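Local atomic coordinates of MlnD (Bacillus methylotrophicus, PDB entry 5IL5), a protein that probably helps build the polyketide macrolactin as a trans-AT polyketide synthase, represented here by its dehydratase domain, which is expected to remove water from hydroxyacyl intermediates. Residues T55-Y63 against F177-L185. Residues are numbered along the deposited sequence; the frame is centred on the assembly and turned at random.
Sequences TGLYIKTKY and FGYSCSDSL
A short antiparallel two-stranded sheet, I59-T61 paired with Y179-C181, joins the two halves of the double hotdog fold of the dehydratase domain, 55-63 lying in the predicted N-terminal hotdog and 177-185 in the C-terminal one. The strand directions differ by 160°, and the register is set by K60 and S180, a hydrogen-bonded pair: K60 N reaches S180 O at 3.0 Å, and S180 N returns to K60 O at 3.1 Å. I59-C181 and T61-Y179 are the flanking non-hydrogen-bonded pairs. Pairing continues past both strand ends, with S182 N to Y58 O at 3.2 Å and K62 N to the carbonyl O of G178 at 3.2 Å, the latter more bent. G178 takes positive phi in the Schellman motif that ends helix 167-176, and strand 179-181 begins at the next residue.

On the face carrying I59, T61, Y179 and C181, the methyl CG2 of I59 lies 3.9 Å from CE2 of Y179, the two side chains crossing at about a right angle. I59 CG2 also packs against CB of C181 and CD1 of L185. Beyond this cluster the Y179 hydroxyl is hydrogen-bonded to E219 and Q223 of helix 215-229, while I59 makes backbone bonds with M68.

Y58 has CG between its backbone N and carbonyl carbon (chi1 57°), which lays one ring face against S182. The evidence is a CH-pi contact: S182 CB sits 3.6 Å from the ring centroid, 15° off the normal. The hydroxyl of the same serine accepts a long, weak bond from Y58 N and is hydrogen-bonded to the S184 hydroxyl, OG to OG 2.7 Å, with either serine a possible donor.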
ATOM      1  N   THR A  55     -16.875   8.722   8.772  1.00 44.29           N
ATOM      2  CA  THR A  55     -17.355   9.998   8.260  1.00 43.29           C
ATOM      3  C   THR A  55     -18.826  10.159   8.621  1.00 44.13           C
ATOM      4  O   THR A  55     -19.578   9.181   8.689  1.00 45.11           O
ATOM      5  CB  THR A  55     -17.196  10.089   6.743  1.00 41.90           C
ATOM      6  OG1 THR A  55     -18.286   9.407   6.118  1.00 42.22           O
ATOM      7  CG2 THR A  55     -15.894   9.464   6.278  1.00 41.41           C
ATOM      8  N   GLY A  56     -19.246  11.403   8.836  1.00 43.81           N
ATOM      9  CA  GLY A  56     -20.604  11.618   9.300  1.00 44.75           C
ATOM     10  C   GLY A  56     -21.577  11.815   8.160  1.00 44.11           C
ATOM     11  O   GLY A  56     -22.659  12.378   8.341  1.00 44.54           O
ATOM     12  N   LEU A  57     -21.220  11.293   6.992  1.00 43.21           N
ATOM     13  CA  LEU A  57     -21.855  11.651   5.731  1.00 42.31           C
ATOM     14  C   LEU A  57     -22.769  10.520   5.282  1.00 43.07           C
ATOM     15  O   LEU A  57     -22.298   9.412   5.007  1.00 43.25           O
ATOM     16  CB  LEU A  57     -20.794  11.942   4.668  1.00 40.83           C
ATOM     17  CG  LEU A  57     -19.587  12.782   5.108  1.00 40.21           C
ATOM     18  CD1 LEU A  57     -18.448  12.619   4.117  1.00 39.12           C
ATOM     19  CD2 LEU A  57     -19.941  14.254   5.266  1.00 39.79           C
ATOM     20  N   TYR A  58     -24.071  10.798   5.220  1.00 43.60           N
ATOM     21  CA  TYR A  58     -25.036   9.833   4.717  1.00 44.36           C
ATOM     22  C   TYR A  58     -26.167  10.568   4.006  1.00 44.09           C
ATOM     23  O   TYR A  58     -26.444  11.738   4.288  1.00 43.81           O
ATOM     24  CB  TYR A  58     -25.596   8.943   5.841  1.00 46.20           C
ATOM     25  CG  TYR A  58     -26.256   9.698   6.971  1.00 47.13           C
ATOM     26  CD1 TYR A  58     -27.579  10.118   6.883  1.00 47.71           C
ATOM     27  CD2 TYR A  58     -25.557   9.980   8.139  1.00 47.53           C
ATOM     28  CE1 TYR A  58     -28.181  10.808   7.921  1.00 48.65           C
ATOM     29  CE2 TYR A  58     -26.152  10.667   9.182  1.00 48.48           C
ATOM     30  CZ  TYR A  58     -27.464  11.079   9.067  1.00 49.03           C
ATOM     31  OH  TYR A  58     -28.055  11.765  10.102  1.00 50.06           O
ATOM     32  N   ILE A  59     -26.815   9.867   3.071  1.00 45.96           N
ATOM     33  CA  ILE A  59     -28.052  10.333   2.460  1.00 46.08           C
ATOM     34  C   ILE A  59     -29.094   9.236   2.615  1.00 47.64           C
ATOM     35  O   ILE A  59     -28.776   8.078   2.890  1.00 48.37           O
ATOM     36  CB  ILE A  59     -27.896  10.715   0.966  1.00 44.73           C
ATOM     37  CG1 ILE A  59     -27.456   9.520   0.115  1.00 44.59           C
ATOM     38  CG2 ILE A  59     -26.896  11.846   0.803  1.00 43.32           C
ATOM     39  CD1 ILE A  59     -27.681   9.730  -1.382  1.00 43.73           C
ATOM     40  N   LYS A  60     -30.355   9.624   2.444  1.00 46.53           N
ATOM     41  CA  LYS A  60     -31.475   8.695   2.417  1.00 48.03           C
ATOM     42  C   LYS A  60     -32.350   9.027   1.220  1.00 47.67           C
ATOM     43  O   LYS A  60     -32.502  10.199   0.865  1.00 46.79           O
ATOM     44  CB  LYS A  60     -32.309   8.777   3.696  1.00 49.68           C
ATOM     45  CG  LYS A  60     -31.498   8.817   4.983  1.00 50.02           C
ATOM     46  CD  LYS A  60     -32.405   8.962   6.205  1.00 51.78           C
ATOM     47  CE  LYS A  60     -31.616   8.888   7.507  1.00 52.34           C
ATOM     48  NZ  LYS A  60     -32.478   9.010   8.712  1.00 54.20           N
ATOM     49  N   THR A  61     -32.895   8.000   0.578  1.00 48.40           N
ATOM     50  CA  THR A  61     -33.853   8.190  -0.499  1.00 48.39           C
ATOM     51  C   THR A  61     -35.102   7.372  -0.218  1.00 50.31           C
ATOM     52  O   THR A  61     -35.098   6.448   0.595  1.00 51.57           O
ATOM     53  CB  THR A  61     -33.279   7.802  -1.865  1.00 47.29           C
ATOM     54  OG1 THR A  61     -33.029   6.395  -1.906  1.00 48.05           O
ATOM     55  CG2 THR A  61     -31.999   8.566  -2.125  1.00 45.54           C
ATOM     56  N   LYS A  62     -36.191   7.747  -0.888  1.00 51.93           N
ATOM     57  CA  LYS A  62     -37.432   6.993  -0.771  1.00 53.81           C
ATOM     58  C   LYS A  62     -37.304   5.573  -1.310  1.00 54.42           C
ATOM     59  O   LYS A  62     -38.168   4.738  -1.021  1.00 56.20           O
ATOM     60  CB  LYS A  62     -38.550   7.741  -1.496  1.00 53.93           C
ATOM     61  CG  LYS A  62     -38.277   7.981  -2.972  1.00 52.55           C
ATOM     62  CD  LYS A  62     -39.351   8.852  -3.607  1.00 52.68           C
ATOM     63  CE  LYS A  62     -38.957   9.279  -5.014  1.00 51.22           C
ATOM     64  NZ  LYS A  62     -40.068   9.969  -5.731  1.00 51.56           N
ATOM     65  N   TYR A  63     -36.253   5.277  -2.078  1.00 56.69           N
ATOM     66  CA  TYR A  63     -36.066   3.937  -2.620  1.00 57.24           C
ATOM     67  C   TYR A  63     -35.407   2.976  -1.639  1.00 58.01           C
ATOM     68  O   TYR A  63     -35.420   1.766  -1.887  1.00 58.90           O
ATOM     69  CB  TYR A  63     -35.219   3.992  -3.891  1.00 55.61           C
ATOM     70  CG  TYR A  63     -35.791   4.847  -4.993  1.00 54.89           C
ATOM     71  CD1 TYR A  63     -36.882   4.417  -5.737  1.00 55.92           C
ATOM     72  CD2 TYR A  63     -35.241   6.083  -5.294  1.00 53.29           C
ATOM     73  CE1 TYR A  63     -37.403   5.193  -6.748  1.00 55.35           C
ATOM     74  CE2 TYR A  63     -35.759   6.863  -6.301  1.00 52.74           C
ATOM     75  CZ  TYR A  63     -36.837   6.415  -7.026  1.00 53.76           C
ATOM     76  OH  TYR A  63     -37.347   7.203  -8.029  1.00 53.28           O
ATOM     77  N   PHE A 177     -39.232  15.487  -2.681  1.00 48.74           N
ATOM     78  CA  PHE A 177     -38.845  14.708  -3.849  1.00 48.55           C
ATOM     79  C   PHE A 177     -38.236  13.360  -3.479  1.00 47.50           C
ATOM     80  O   PHE A 177     -37.967  12.548  -4.370  1.00 47.45           O
ATOM     81  CB  PHE A 177     -37.847  15.505  -4.702  1.00 47.73           C
ATOM     82  CG  PHE A 177     -38.422  16.761  -5.307  1.00 48.92           C
ATOM     83  CD1 PHE A 177     -39.747  16.815  -5.707  1.00 50.79           C
ATOM     84  CD2 PHE A 177     -37.633  17.887  -5.472  1.00 48.27           C
ATOM     85  CE1 PHE A 177     -40.275  17.966  -6.259  1.00 51.95           C
ATOM     86  CE2 PHE A 177     -38.156  19.043  -6.025  1.00 49.45           C
ATOM     87  CZ  PHE A 177     -39.480  19.081  -6.418  1.00 51.27           C
ATOM     88  N   GLY A 178     -38.024  13.102  -2.194  1.00 46.77           N
ATOM     89  CA  GLY A 178     -37.494  11.838  -1.738  1.00 45.89           C
ATOM     90  C   GLY A 178     -36.013  11.824  -1.441  1.00 43.94           C
ATOM     91  O   GLY A 178     -35.407  10.749  -1.491  1.00 43.16           O
ATOM     92  N   TYR A 179     -35.415  12.972  -1.128  1.00 43.23           N
ATOM     93  CA  TYR A 179     -33.997  13.060  -0.806  1.00 41.50           C
ATOM     94  C   TYR A 179     -33.830  13.792   0.512  1.00 41.16           C
ATOM     95  O   TYR A 179     -34.370  14.888   0.691  1.00 41.95           O
ATOM     96  CB  TYR A 179     -33.221  13.796  -1.905  1.00 41.02           C
ATOM     97  CG  TYR A 179     -31.803  14.179  -1.527  1.00 39.46           C
ATOM     98  CD1 TYR A 179     -31.535  15.361  -0.848  1.00 39.28           C
ATOM     99  CD2 TYR A 179     -30.731  13.368  -1.870  1.00 38.28           C
ATOM    100  CE1 TYR A 179     -30.244  15.714  -0.511  1.00 38.01           C
ATOM    101  CE2 TYR A 179     -29.437  13.717  -1.539  1.00 36.97           C
ATOM    102  CZ  TYR A 179     -29.201  14.891  -0.858  1.00 36.85           C
ATOM    103  OH  TYR A 179     -27.915  15.248  -0.526  1.00 35.69           O
ATOM    104  N   SER A 180     -33.084  13.189   1.431  1.00 40.09           N
ATOM    105  CA  SER A 180     -32.663  13.872   2.642  1.00 39.65           C
ATOM    106  C   SER A 180     -31.215  13.498   2.910  1.00 38.01           C
ATOM    107  O   SER A 180     -30.672  12.559   2.323  1.00 37.29           O
ATOM    108  CB  SER A 180     -33.546  13.522   3.845  1.00 40.53           C
ATOM    109  OG  SER A 180     -33.473  12.144   4.157  1.00 40.23           O
ATOM    110  N   CYS A 181     -30.588  14.246   3.810  1.00 37.52           N
ATOM    111  CA  CYS A 181     -29.160  14.101   4.029  1.00 36.07           C
ATOM    112  C   CYS A 181     -28.807  14.624   5.411  1.00 35.95           C
ATOM    113  O   CYS A 181     -29.560  15.383   6.025  1.00 36.97           O
ATOM    114  CB  CYS A 181     -28.359  14.838   2.951  1.00 35.53           C
ATOM    115  SG  CYS A 181     -28.542  16.635   2.978  1.00 36.29           S
ATOM    116  N   SER A 182     -27.647  14.184   5.893  1.00 34.78           N
ATOM    117  CA  SER A 182     -27.090  14.660   7.152  1.00 34.61           C
ATOM    118  C   SER A 182     -26.736  16.142   7.064  1.00 34.83           C
ATOM    119  O   SER A 182     -26.396  16.662   5.998  1.00 34.58           O
ATOM    120  CB  SER A 182     -25.857  13.833   7.509  1.00 33.33           C
ATOM    121  OG  SER A 182     -24.859  13.950   6.511  1.00 32.37           O
ATOM    122  N   ASP A 183     -26.811  16.827   8.210  1.00 42.06           N
ATOM    123  CA  ASP A 183     -26.490  18.252   8.237  1.00 42.43           C
ATOM    124  C   ASP A 183     -25.085  18.516   7.718  1.00 41.33           C
ATOM    125  O   ASP A 183     -24.802  19.608   7.212  1.00 41.58           O
ATOM    126  CB  ASP A 183     -26.608  18.811   9.654  1.00 43.22           C
ATOM    127  CG  ASP A 183     -28.020  18.763  10.187  1.00 44.57           C
ATOM    128  OD1 ASP A 183     -28.956  18.509   9.394  1.00 45.01           O
ATOM    129  OD2 ASP A 183     -28.194  18.989  11.405  1.00 45.30           O
ATOM    130  N   SER A 184     -24.195  17.530   7.838  1.00 33.55           N
ATOM    131  CA  SER A 184     -22.848  17.658   7.302  1.00 32.53           C
ATOM    132  C   SER A 184     -22.833  17.793   5.788  1.00 32.35           C
ATOM    133  O   SER A 184     -21.790  18.145   5.230  1.00 31.77           O
ATOM    134  CB  SER A 184     -22.010  16.448   7.706  1.00 31.44           C
ATOM    135  OG  SER A 184     -22.617  15.260   7.233  1.00 31.25           O
ATOM    136  N   LEU A 185     -23.955  17.536   5.117  1.00 32.96           N
ATOM    137  CA  LEU A 185     -24.060  17.688   3.672  1.00 33.04           C
ATOM    138  C   LEU A 185     -25.038  18.788   3.269  1.00 34.30           C
ATOM    139  O   LEU A 185     -25.430  18.866   2.102  1.00 34.68           O
ATOM    140  CB  LEU A 185     -24.472  16.363   3.036  1.00 32.78           C
ATOM    141  CG  LEU A 185     -23.394  15.284   3.039  1.00 31.53           C
ATOM    142  CD1 LEU A 185     -24.004  13.909   2.850  1.00 31.52           C
ATOM    143  CD2 LEU A 185     -22.395  15.570   1.941  1.00 30.99           C
TER